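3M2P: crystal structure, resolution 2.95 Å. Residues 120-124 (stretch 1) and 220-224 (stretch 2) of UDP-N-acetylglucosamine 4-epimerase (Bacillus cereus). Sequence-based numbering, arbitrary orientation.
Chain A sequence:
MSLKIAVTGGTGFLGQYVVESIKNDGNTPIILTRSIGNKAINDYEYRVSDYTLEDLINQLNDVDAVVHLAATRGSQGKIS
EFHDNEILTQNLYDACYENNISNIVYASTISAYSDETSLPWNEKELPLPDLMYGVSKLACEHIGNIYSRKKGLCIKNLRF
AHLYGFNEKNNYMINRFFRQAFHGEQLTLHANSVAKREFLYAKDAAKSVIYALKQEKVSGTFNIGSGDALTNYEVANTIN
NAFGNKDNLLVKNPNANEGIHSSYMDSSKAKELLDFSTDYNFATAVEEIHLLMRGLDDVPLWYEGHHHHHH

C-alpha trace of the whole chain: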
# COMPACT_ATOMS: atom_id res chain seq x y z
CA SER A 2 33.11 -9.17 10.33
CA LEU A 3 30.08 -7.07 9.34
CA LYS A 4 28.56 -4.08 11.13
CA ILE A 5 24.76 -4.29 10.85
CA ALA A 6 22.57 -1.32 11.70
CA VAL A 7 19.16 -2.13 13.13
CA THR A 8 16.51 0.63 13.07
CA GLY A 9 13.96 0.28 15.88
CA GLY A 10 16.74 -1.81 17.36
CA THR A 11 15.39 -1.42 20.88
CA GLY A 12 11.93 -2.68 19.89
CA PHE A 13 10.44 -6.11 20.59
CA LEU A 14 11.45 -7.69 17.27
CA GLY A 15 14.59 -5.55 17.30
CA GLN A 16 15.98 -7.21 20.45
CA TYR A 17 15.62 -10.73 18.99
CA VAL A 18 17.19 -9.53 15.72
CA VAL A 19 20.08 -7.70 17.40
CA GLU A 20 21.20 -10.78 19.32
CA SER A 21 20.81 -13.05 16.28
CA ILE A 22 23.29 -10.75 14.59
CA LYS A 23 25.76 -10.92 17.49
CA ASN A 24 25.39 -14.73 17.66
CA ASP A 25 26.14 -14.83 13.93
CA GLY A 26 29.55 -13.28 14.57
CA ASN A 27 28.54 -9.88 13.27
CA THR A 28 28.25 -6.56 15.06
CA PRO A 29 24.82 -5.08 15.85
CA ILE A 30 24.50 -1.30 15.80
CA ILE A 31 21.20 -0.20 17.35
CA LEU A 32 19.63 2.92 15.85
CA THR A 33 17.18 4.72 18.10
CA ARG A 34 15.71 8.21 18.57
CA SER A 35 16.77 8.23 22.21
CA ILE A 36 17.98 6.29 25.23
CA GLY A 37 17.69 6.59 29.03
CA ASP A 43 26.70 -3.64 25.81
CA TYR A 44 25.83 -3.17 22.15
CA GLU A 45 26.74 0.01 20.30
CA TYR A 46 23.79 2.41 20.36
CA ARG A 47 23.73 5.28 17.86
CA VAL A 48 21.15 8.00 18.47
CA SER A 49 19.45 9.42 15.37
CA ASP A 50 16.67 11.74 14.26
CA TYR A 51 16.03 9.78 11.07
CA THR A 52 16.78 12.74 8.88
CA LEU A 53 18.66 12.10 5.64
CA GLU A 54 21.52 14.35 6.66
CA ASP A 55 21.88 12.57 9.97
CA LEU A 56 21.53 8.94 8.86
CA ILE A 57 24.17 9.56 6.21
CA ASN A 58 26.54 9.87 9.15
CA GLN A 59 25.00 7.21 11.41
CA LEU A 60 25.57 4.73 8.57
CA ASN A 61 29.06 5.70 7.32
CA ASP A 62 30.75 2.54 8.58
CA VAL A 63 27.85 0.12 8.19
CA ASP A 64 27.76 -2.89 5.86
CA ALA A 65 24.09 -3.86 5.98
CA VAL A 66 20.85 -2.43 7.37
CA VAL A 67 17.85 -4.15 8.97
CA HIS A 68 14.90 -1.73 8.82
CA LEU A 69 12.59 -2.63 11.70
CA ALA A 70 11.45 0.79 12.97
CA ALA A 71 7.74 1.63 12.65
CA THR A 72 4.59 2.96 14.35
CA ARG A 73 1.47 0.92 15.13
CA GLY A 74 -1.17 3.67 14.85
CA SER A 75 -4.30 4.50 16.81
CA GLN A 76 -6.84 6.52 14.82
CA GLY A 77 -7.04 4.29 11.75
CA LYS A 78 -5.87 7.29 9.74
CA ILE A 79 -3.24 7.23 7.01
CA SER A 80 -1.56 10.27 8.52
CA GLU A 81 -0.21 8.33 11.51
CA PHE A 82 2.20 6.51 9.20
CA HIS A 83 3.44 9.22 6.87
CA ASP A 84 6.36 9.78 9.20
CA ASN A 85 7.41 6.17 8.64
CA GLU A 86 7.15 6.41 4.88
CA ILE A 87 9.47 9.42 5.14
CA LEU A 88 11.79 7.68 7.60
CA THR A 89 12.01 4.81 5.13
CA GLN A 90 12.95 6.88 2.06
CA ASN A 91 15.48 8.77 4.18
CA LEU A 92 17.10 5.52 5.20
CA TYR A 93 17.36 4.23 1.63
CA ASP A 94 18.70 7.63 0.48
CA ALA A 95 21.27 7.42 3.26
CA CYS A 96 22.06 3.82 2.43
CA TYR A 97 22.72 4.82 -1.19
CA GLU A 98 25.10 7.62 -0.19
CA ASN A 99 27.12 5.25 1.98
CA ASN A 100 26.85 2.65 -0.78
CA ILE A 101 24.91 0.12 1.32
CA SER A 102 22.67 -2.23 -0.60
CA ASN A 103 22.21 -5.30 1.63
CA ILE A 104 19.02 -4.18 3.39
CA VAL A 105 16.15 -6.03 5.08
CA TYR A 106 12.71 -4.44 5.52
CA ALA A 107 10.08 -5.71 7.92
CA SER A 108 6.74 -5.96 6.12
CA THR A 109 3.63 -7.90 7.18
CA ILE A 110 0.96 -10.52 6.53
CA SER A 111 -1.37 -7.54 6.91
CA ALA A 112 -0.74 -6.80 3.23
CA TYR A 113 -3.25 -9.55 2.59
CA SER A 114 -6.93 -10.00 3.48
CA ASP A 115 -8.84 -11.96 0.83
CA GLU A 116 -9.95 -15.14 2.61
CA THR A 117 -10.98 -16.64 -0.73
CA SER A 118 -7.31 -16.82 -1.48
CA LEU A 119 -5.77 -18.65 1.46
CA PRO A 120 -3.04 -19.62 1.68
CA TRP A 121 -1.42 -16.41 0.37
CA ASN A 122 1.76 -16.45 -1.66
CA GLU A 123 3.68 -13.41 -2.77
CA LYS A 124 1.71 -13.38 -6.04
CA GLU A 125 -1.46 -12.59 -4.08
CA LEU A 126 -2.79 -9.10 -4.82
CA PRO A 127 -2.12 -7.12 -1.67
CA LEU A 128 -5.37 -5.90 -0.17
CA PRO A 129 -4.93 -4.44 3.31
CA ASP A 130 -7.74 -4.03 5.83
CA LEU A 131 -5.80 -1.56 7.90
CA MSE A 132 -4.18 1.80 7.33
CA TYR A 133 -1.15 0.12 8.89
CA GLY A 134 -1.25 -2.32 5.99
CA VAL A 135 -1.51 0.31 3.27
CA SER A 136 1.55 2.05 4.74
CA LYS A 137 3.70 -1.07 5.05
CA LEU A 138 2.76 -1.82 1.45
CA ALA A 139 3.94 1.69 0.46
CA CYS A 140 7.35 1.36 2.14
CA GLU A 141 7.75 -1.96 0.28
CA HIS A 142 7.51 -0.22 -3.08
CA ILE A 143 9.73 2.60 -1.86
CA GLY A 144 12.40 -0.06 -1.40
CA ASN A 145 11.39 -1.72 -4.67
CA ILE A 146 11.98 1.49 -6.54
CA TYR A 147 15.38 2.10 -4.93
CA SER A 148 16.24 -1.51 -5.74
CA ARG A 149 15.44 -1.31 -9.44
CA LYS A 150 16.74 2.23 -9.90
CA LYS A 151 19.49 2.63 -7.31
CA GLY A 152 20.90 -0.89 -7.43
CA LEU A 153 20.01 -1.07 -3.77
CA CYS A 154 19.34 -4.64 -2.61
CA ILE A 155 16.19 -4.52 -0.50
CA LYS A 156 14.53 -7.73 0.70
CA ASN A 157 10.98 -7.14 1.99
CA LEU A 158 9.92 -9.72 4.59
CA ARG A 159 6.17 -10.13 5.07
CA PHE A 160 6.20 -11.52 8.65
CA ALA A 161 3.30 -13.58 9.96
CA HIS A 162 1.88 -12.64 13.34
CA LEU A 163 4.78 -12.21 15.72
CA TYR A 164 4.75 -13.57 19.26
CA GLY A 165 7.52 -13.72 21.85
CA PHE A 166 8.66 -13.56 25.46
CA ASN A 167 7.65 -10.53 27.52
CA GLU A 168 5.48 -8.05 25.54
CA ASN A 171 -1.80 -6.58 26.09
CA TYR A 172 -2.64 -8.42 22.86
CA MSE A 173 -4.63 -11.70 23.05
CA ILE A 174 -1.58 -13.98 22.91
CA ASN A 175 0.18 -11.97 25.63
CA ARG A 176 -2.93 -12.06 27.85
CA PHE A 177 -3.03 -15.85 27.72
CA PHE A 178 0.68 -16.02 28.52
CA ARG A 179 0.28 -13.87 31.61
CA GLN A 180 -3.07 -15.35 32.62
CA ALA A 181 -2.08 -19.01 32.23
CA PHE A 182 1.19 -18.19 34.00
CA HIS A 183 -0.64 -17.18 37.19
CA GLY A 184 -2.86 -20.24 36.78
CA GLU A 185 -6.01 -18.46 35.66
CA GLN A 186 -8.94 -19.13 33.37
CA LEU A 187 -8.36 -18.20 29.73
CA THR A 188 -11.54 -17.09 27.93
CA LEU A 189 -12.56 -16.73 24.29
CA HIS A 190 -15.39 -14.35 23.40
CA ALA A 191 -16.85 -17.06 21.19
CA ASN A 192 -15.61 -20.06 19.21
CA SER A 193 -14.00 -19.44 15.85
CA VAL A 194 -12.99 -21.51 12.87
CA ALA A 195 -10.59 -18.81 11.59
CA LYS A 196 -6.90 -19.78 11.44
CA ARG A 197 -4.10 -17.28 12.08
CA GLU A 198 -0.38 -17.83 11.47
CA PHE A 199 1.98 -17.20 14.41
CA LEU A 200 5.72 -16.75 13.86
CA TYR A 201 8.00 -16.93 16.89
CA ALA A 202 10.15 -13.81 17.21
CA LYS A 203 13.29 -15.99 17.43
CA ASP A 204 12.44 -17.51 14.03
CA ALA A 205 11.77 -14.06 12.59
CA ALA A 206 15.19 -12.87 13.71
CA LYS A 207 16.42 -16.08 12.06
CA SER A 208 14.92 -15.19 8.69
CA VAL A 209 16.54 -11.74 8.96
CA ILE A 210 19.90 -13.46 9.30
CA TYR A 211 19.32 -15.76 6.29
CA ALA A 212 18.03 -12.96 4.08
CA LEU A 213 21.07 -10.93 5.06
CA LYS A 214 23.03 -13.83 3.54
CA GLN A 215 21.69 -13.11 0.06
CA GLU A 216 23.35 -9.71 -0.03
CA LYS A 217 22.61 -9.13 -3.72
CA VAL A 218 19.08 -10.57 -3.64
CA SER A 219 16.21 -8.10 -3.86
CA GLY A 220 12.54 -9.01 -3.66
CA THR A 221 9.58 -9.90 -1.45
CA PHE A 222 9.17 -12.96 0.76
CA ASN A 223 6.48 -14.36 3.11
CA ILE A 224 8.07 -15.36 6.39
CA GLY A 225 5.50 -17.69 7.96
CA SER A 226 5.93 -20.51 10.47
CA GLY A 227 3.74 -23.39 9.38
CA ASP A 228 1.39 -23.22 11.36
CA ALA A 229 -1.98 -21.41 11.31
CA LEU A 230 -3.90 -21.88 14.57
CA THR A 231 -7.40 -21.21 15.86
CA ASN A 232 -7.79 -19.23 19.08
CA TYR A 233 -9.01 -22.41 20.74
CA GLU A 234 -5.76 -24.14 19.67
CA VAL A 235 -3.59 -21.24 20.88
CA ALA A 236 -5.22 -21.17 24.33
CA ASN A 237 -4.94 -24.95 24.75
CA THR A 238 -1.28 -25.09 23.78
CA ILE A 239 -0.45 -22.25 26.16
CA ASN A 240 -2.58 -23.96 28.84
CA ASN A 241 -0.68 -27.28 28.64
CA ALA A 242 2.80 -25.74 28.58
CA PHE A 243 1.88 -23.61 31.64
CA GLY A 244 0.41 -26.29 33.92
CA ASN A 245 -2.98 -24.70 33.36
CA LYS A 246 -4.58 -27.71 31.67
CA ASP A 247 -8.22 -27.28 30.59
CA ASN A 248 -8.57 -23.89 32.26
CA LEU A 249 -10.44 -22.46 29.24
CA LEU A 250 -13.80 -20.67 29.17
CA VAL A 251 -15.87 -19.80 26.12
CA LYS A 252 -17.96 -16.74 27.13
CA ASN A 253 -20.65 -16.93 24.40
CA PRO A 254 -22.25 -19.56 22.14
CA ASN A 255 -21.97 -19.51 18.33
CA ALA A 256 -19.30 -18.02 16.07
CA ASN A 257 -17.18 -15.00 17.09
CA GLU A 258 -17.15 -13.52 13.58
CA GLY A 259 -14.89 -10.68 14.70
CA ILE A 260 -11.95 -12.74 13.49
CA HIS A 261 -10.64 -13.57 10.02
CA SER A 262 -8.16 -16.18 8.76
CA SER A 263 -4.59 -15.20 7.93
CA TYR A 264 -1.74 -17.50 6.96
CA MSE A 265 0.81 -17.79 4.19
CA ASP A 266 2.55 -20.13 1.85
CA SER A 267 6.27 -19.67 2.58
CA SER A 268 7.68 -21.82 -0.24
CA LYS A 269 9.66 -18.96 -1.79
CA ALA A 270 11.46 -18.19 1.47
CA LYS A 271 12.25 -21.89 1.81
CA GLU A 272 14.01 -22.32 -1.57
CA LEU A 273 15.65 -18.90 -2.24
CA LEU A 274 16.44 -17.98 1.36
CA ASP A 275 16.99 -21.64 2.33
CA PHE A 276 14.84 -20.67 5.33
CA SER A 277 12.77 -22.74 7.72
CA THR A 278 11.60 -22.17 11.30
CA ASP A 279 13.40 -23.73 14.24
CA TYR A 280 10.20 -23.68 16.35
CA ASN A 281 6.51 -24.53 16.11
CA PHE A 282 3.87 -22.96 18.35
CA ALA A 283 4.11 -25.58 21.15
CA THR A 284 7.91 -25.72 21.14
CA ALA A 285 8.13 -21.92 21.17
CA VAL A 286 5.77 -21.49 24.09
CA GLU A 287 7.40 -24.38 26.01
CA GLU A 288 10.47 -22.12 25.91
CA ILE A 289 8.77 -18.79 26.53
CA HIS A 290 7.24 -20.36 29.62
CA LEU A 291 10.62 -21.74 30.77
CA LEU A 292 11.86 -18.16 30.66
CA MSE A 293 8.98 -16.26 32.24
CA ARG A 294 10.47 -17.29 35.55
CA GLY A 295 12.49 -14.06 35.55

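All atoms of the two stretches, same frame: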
# COMPACT_ATOMS: atom_id res chain seq x y z
N PRO A 120 -4.11 -20.41 1.06
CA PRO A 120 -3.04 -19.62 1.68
C PRO A 120 -2.46 -18.59 0.69
O PRO A 120 -2.44 -18.84 -0.52
CB PRO A 120 -1.96 -20.66 2.01
CG PRO A 120 -2.49 -21.98 1.52
CD PRO A 120 -3.60 -21.69 0.57
N TRP A 121 -1.96 -17.48 1.22
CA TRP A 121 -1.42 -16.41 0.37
C TRP A 121 0.04 -16.61 0.02
O TRP A 121 0.88 -16.83 0.90
CB TRP A 121 -1.59 -15.05 1.06
CG TRP A 121 -3.01 -14.70 1.37
CD1 TRP A 121 -4.07 -14.78 0.52
CD2 TRP A 121 -3.52 -14.20 2.60
NE1 TRP A 121 -5.22 -14.37 1.16
CE2 TRP A 121 -4.90 -14.01 2.44
CE3 TRP A 121 -2.94 -13.90 3.84
CZ2 TRP A 121 -5.72 -13.52 3.46
CZ3 TRP A 121 -3.76 -13.41 4.86
CH2 TRP A 121 -5.13 -13.23 4.66
N ASN A 122 0.36 -16.53 -1.27
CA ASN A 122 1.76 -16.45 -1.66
C ASN A 122 2.05 -15.07 -2.22
O ASN A 122 1.13 -14.30 -2.49
CB ASN A 122 2.17 -17.55 -2.65
CG ASN A 122 1.52 -17.40 -4.00
OD1 ASN A 122 1.04 -16.34 -4.37
ND2 ASN A 122 1.50 -18.49 -4.75
N GLU A 123 3.32 -14.75 -2.40
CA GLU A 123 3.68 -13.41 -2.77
C GLU A 123 3.17 -12.99 -4.15
O GLU A 123 3.48 -11.91 -4.61
CB GLU A 123 5.17 -13.17 -2.59
CG GLU A 123 6.02 -14.37 -2.87
CD GLU A 123 6.15 -15.32 -1.70
OE1 GLU A 123 5.67 -16.46 -1.85
OE2 GLU A 123 6.73 -14.96 -0.66
N LYS A 124 2.35 -13.82 -4.79
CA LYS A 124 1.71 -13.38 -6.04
C LYS A 124 0.26 -12.95 -5.80
O LYS A 124 -0.45 -12.54 -6.72
CB LYS A 124 1.80 -14.47 -7.13
CG LYS A 124 3.20 -15.03 -7.36
CD LYS A 124 3.40 -15.53 -8.78
CE LYS A 124 3.89 -14.40 -9.68
NZ LYS A 124 4.17 -14.82 -11.09
N GLY A 220 13.89 -8.57 -3.40
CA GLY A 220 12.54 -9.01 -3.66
C GLY A 220 11.60 -9.02 -2.45
O GLY A 220 11.82 -8.33 -1.46
N THR A 221 10.54 -9.81 -2.54
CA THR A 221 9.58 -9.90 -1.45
C THR A 221 9.21 -11.34 -1.03
O THR A 221 8.81 -12.16 -1.85
CB THR A 221 8.36 -9.05 -1.78
OG1 THR A 221 8.81 -7.70 -1.94
CG2 THR A 221 7.34 -9.10 -0.66
N PHE A 222 9.36 -11.62 0.26
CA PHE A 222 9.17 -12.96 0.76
C PHE A 222 8.19 -13.05 1.95
O PHE A 222 8.25 -12.23 2.86
CB PHE A 222 10.51 -13.54 1.18
CG PHE A 222 11.61 -13.32 0.18
CD1 PHE A 222 12.39 -12.18 0.23
CD2 PHE A 222 11.88 -14.25 -0.80
CE1 PHE A 222 13.40 -11.98 -0.67
CE2 PHE A 222 12.89 -14.05 -1.72
CZ PHE A 222 13.65 -12.93 -1.64
N ASN A 223 7.30 -14.05 1.94
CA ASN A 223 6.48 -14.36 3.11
C ASN A 223 7.37 -15.07 4.10
O ASN A 223 8.02 -16.06 3.75
CB ASN A 223 5.32 -15.29 2.75
CG ASN A 223 4.32 -14.66 1.82
OD1 ASN A 223 3.51 -15.35 1.20
ND2 ASN A 223 4.34 -13.34 1.72
N ILE A 224 7.41 -14.60 5.34
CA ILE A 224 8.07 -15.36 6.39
C ILE A 224 7.05 -15.89 7.40
O ILE A 224 6.83 -15.28 8.45
CB ILE A 224 9.17 -14.56 7.12
CG1 ILE A 224 10.14 -13.89 6.13
CG2 ILE A 224 9.93 -15.47 8.07
CD1 ILE A 224 11.04 -14.85 5.37

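A side chain from a loop distant in sequence can accept a hydrogen bond from the backbone of a strand. The contact between residues 220-224 and 120-124 of this epimerase illustrates the principle on a small scale: only 187 Å² is buried, both sides summed, and one clear hydrogen bond crosses between the stretches.

The strand begins outside the contact. Gly220 has no side chain to offer and lies beyond the reach of the loop. Thr221 gives up a modest area, its CA-to-CB bond directed sideways; its carbonyl O lies 3.7 Å from Glu123 OE2, a near approach that follows from OE2 sitting beside the strand backbone.

Phe222 points away, as is usual for alternate residues along a strand, and its buried ring is left to the other side. What it presents to the loop is chiefly backbone: its CA is 3.5 Å from Glu123 OE2, and the closest CA pair of the two stretches, 6.5 Å apart, joins Phe222 CA to Glu123 CA. The Glu123 side chain spans this gap to put OE2 beside the backbone of Phe222 and Asn223.

At Asn223 the direction reverses and the contact centres. Its backbone N donates to Glu123 OE2 at 2.8 Å, with an N-H...acceptor angle of 157°, close to straight. Glu123 also points toward its partner, and a chi1 of 34°, between the usual wells, with chi2 near -84° carries the carboxylate to the strand. Glutamate suits this buried place because it combines reach with a charged acceptor for a main-chain NH. These two residues bury the largest areas, 76 Å² for Glu123 and 64 Å² for Asn223. The polar side chain of Asn223 lies against the backbone of Trp121 and Asn122, whereas the indole of Trp121 leads away.

The CA-to-CB bond of Ile224 again points away, though the end of its side chain comes nearer; it makes no contact with the loop.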